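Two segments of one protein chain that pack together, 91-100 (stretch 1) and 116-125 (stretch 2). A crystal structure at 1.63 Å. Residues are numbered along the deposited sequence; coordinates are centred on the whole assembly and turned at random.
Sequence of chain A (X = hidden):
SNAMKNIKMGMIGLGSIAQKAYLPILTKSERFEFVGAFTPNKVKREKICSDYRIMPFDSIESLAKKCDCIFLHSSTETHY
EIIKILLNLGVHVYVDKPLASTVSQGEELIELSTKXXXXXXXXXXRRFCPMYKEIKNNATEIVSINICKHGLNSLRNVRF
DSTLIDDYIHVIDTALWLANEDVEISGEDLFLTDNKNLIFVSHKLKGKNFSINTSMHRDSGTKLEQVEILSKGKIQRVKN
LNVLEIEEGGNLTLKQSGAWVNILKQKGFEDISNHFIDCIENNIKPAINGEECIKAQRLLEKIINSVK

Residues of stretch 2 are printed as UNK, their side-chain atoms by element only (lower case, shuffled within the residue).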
# COMPACT_ATOMS: atom_id res chain seq x y z
N VAL A 91 18.07 -40.56 20.75
CA VAL A 91 18.01 -39.10 20.66
C VAL A 91 16.70 -38.64 20.02
O VAL A 91 16.22 -39.25 19.07
CB VAL A 91 19.21 -38.51 19.88
CG1 VAL A 91 20.55 -38.95 20.52
CG2 VAL A 91 19.17 -38.89 18.43
N HIS A 92 16.14 -37.55 20.55
CA HIS A 92 14.97 -36.89 19.97
C HIS A 92 15.42 -36.28 18.65
O HIS A 92 16.59 -35.89 18.50
CB HIS A 92 14.45 -35.77 20.84
CG HIS A 92 14.12 -36.17 22.24
ND1 HIS A 92 12.90 -36.70 22.59
CD2 HIS A 92 14.85 -36.12 23.37
CE1 HIS A 92 12.89 -36.95 23.89
NE2 HIS A 92 14.06 -36.61 24.39
N VAL A 93 14.50 -36.18 17.69
CA VAL A 93 14.88 -35.69 16.37
C VAL A 93 13.93 -34.64 15.84
O VAL A 93 12.71 -34.84 15.86
CB VAL A 93 14.93 -36.83 15.37
CG1 VAL A 93 15.27 -36.30 13.95
CG2 VAL A 93 15.96 -37.86 15.82
N TYR A 94 14.49 -33.50 15.48
CA TYR A 94 13.79 -32.49 14.70
C TYR A 94 14.31 -32.58 13.27
O TYR A 94 15.52 -32.57 13.04
CB TYR A 94 14.05 -31.09 15.25
CG TYR A 94 13.45 -29.96 14.44
CD1 TYR A 94 14.06 -29.49 13.25
CD2 TYR A 94 12.26 -29.34 14.85
CE1 TYR A 94 13.51 -28.44 12.52
CE2 TYR A 94 11.70 -28.30 14.12
CZ TYR A 94 12.32 -27.85 12.96
OH TYR A 94 11.75 -26.80 12.26
N VAL A 95 13.41 -32.68 12.30
CA VAL A 95 13.82 -32.80 10.88
C VAL A 95 12.98 -31.87 10.01
O VAL A 95 11.80 -31.66 10.26
CB VAL A 95 13.71 -34.30 10.40
CG1 VAL A 95 12.24 -34.76 10.40
CG2 VAL A 95 14.29 -34.48 9.06
N ASP A 96 13.60 -31.30 8.98
CA ASP A 96 12.84 -30.53 8.00
C ASP A 96 11.86 -31.43 7.25
O ASP A 96 12.06 -32.66 7.16
CB ASP A 96 13.75 -29.82 7.03
CG ASP A 96 14.35 -28.58 7.64
OD1 ASP A 96 13.56 -27.68 8.08
OD2 ASP A 96 15.58 -28.51 7.70
N LYS A 97 10.81 -30.81 6.74
CA LYS A 97 9.80 -31.54 5.99
C LYS A 97 10.36 -32.00 4.66
O LYS A 97 11.32 -31.40 4.15
CB LYS A 97 8.52 -30.69 5.81
CG LYS A 97 8.65 -29.23 5.30
CD LYS A 97 9.07 -29.11 3.84
CE LYS A 97 10.51 -28.69 3.72
NZ LYS A 97 11.01 -28.74 2.33
N PRO A 98 9.84 -33.11 4.12
CA PRO A 98 8.88 -34.03 4.74
C PRO A 98 9.65 -35.01 5.64
O PRO A 98 10.88 -35.12 5.54
CB PRO A 98 8.30 -34.74 3.53
CG PRO A 98 9.44 -34.86 2.62
CD PRO A 98 10.23 -33.58 2.78
N LEU A 99 8.94 -35.72 6.49
CA LEU A 99 9.56 -36.66 7.43
C LEU A 99 10.48 -37.64 6.68
O LEU A 99 11.68 -37.73 6.95
CB LEU A 99 8.48 -37.42 8.17
CG LEU A 99 8.91 -38.48 9.18
CD1 LEU A 99 10.04 -37.96 10.08
CD2 LEU A 99 7.72 -38.94 10.03
N ALA A 100 9.91 -38.36 5.71
CA ALA A 100 10.69 -39.28 4.90
C ALA A 100 10.22 -39.24 3.44
O ALA A 100 9.23 -38.59 3.11
CB ALA A 100 10.61 -40.69 5.49
N UNK A 116 10.50 -45.75 21.70
CA UNK A 116 11.68 -45.27 22.43
C UNK A 116 11.36 -44.10 23.37
O UNK A 116 12.25 -43.61 24.08
c UNK A 116 13.30 -45.99 20.53
c UNK A 116 15.48 -46.45 21.67
n UNK A 116 16.21 -47.44 22.51
c UNK A 116 12.78 -44.86 21.43
c UNK A 116 14.12 -47.00 21.26
N UNK A 117 10.10 -43.66 23.39
CA UNK A 117 9.66 -42.50 24.14
C UNK A 117 10.46 -41.25 23.74
O UNK A 117 10.96 -40.50 24.59
c UNK A 117 9.74 -42.74 25.65
n UNK A 117 7.50 -43.21 26.39
c UNK A 117 8.48 -42.30 26.33
o UNK A 117 8.35 -41.14 26.72
N UNK A 118 10.55 -41.05 22.43
CA UNK A 118 11.28 -39.92 21.87
C UNK A 118 10.37 -39.08 20.98
O UNK A 118 9.42 -39.59 20.38
c UNK A 118 12.45 -40.42 21.04
c UNK A 118 14.48 -41.86 20.80
c UNK A 118 13.51 -41.21 21.80
c UNK A 118 14.26 -40.31 22.80
N UNK A 119 10.66 -37.78 20.91
CA UNK A 119 9.92 -36.88 20.05
C UNK A 119 10.57 -36.85 18.68
O UNK A 119 11.81 -36.70 18.56
n UNK A 119 9.47 -34.43 22.78
o UNK A 119 8.09 -36.08 22.06
c UNK A 119 9.08 -35.35 21.89
c UNK A 119 9.91 -35.46 20.62
N UNK A 120 9.75 -37.06 17.67
CA UNK A 120 10.15 -36.96 16.27
C UNK A 120 9.26 -35.87 15.72
O UNK A 120 8.05 -36.08 15.60
c UNK A 120 9.92 -38.29 15.54
c UNK A 120 10.18 -38.32 14.03
c UNK A 120 11.59 -37.91 13.70
c UNK A 120 9.86 -39.75 13.48
N UNK A 121 9.83 -34.69 15.47
CA UNK A 121 9.08 -33.52 15.03
C UNK A 121 9.50 -33.08 13.64
O UNK A 121 10.71 -33.02 13.34
c UNK A 121 8.44 -31.17 15.79
s UNK A 121 8.89 -29.88 16.98
c UNK A 121 7.57 -28.69 16.66
c UNK A 121 9.33 -32.36 15.98
N UNK A 122 8.52 -32.74 12.80
CA UNK A 122 8.77 -32.23 11.45
C UNK A 122 8.61 -30.72 11.46
O UNK A 122 7.68 -30.16 12.08
c UNK A 122 8.00 -32.24 9.05
c UNK A 122 7.84 -32.89 10.41
c UNK A 122 8.12 -34.43 10.36
N UNK A 123 9.53 -30.06 10.76
CA UNK A 123 9.65 -28.61 10.79
C UNK A 123 8.68 -27.81 9.96
O UNK A 123 9.06 -27.11 8.98
N UNK A 124 7.41 -27.89 10.34
CA UNK A 124 6.39 -27.08 9.67
C UNK A 124 6.37 -25.72 10.36
O UNK A 124 5.50 -25.42 11.18
c UNK A 124 4.82 -31.12 7.07
c UNK A 124 4.75 -30.24 9.26
c UNK A 124 5.06 -28.80 7.38
c UNK A 124 5.02 -29.87 6.55
c UNK A 124 5.01 -27.77 9.67
c UNK A 124 4.70 -31.31 8.41
c UNK A 124 4.95 -28.96 8.76
N UNK A 125 7.37 -24.90 10.01
CA UNK A 125 7.54 -23.61 10.68
C UNK A 125 6.34 -22.68 10.62
O UNK A 125 6.12 -21.88 11.54
o UNK A 125 8.85 -23.64 7.92
n UNK A 125 8.54 -21.43 8.25
c UNK A 125 8.75 -22.68 8.68
c UNK A 125 8.79 -22.89 10.16
O HOH W 1 11.06 -27.87 7.27

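Position 116 carries four carbons in a row ending in nitrogen, which is lysine. Lys116 touches nothing on stretch 1, and its charged end suits an exposed site. Position 117 has two carbons, the second bearing one oxygen and one nitrogen, which is asparagine. The positive phi (57°) just after the helix, in a Schellman motif, is a conformation that asparagine tolerates well, so Asn117 suits the place.

Position 118 has four carbons forked at the second, hence leucine. CD2 of Leu118 lies over one face of the His92 ring, 3.9 Å from its centroid in a CH-pi contact, while its CD1 comes 3.6 Å from Val91 O, a carbonyl left without a polar partner.

At 119 the side chain again has two carbons, the second with one oxygen and one nitrogen: asparagine. Its backbone makes the link to stretch 1. The N of Asn119 donates to ND1 of His92 (3.0 Å) in a straight bond near the ring plane, so ND1 must be the unprotonated nitrogen, and its O accepts from Val93 N at 2.9 Å. The side-chain ND2 is satisfied elsewhere in the structure.

Position 120, four carbons forked at the second, is leucine. Leu120 shares a sheet face with Val93, whose CB is 3.9 Å from its CD1; its CD2 reaches CD1 of Leu99 at 3.8 Å, filling a buried apolar space.

Position 121 is an unbranched run of two carbons, sulfur and carbon: methionine. Extended in all three torsions (t, t, t), Met121 lies beside Tyr94 on the other face, its SD 4.0 Å from CD2 of Tyr94 at the ring edge.

At 122 one carbon carries two others, the mark of valine, whose beta branching suits a strand. CG1 of Val122 lies 3.6 Å from CB of Lys97, and CG2 lies 3.7 Å from CB of Leu99.

Position 123 has no side-chain atoms: glycine. An ideal CB on Gly123 would fall 2.5 Å from Tyr94 OH, a clash.

Position 124 has one carbon and a six-carbon ring, phenylalanine; CE1 of Phe124 meets CB of Lys97 at 3.7 Å. Position 125, two carbons with an oxygen and a nitrogen on the second, is asparagine; Asn125 makes no contact across.

The contact is a parallel pairing of strands. Met121 N to Val93 O and Val95 N to Met121 O (both 2.9 Å), then Gly123 N to Val95 O (2.8 Å), continue the ladder, and apolar side chains pack alongside. Past its end, a water bridges Asp96 OD1, Lys97 N and Gly123 O.

Stretch 2 116-125: KNLNLMVGFN
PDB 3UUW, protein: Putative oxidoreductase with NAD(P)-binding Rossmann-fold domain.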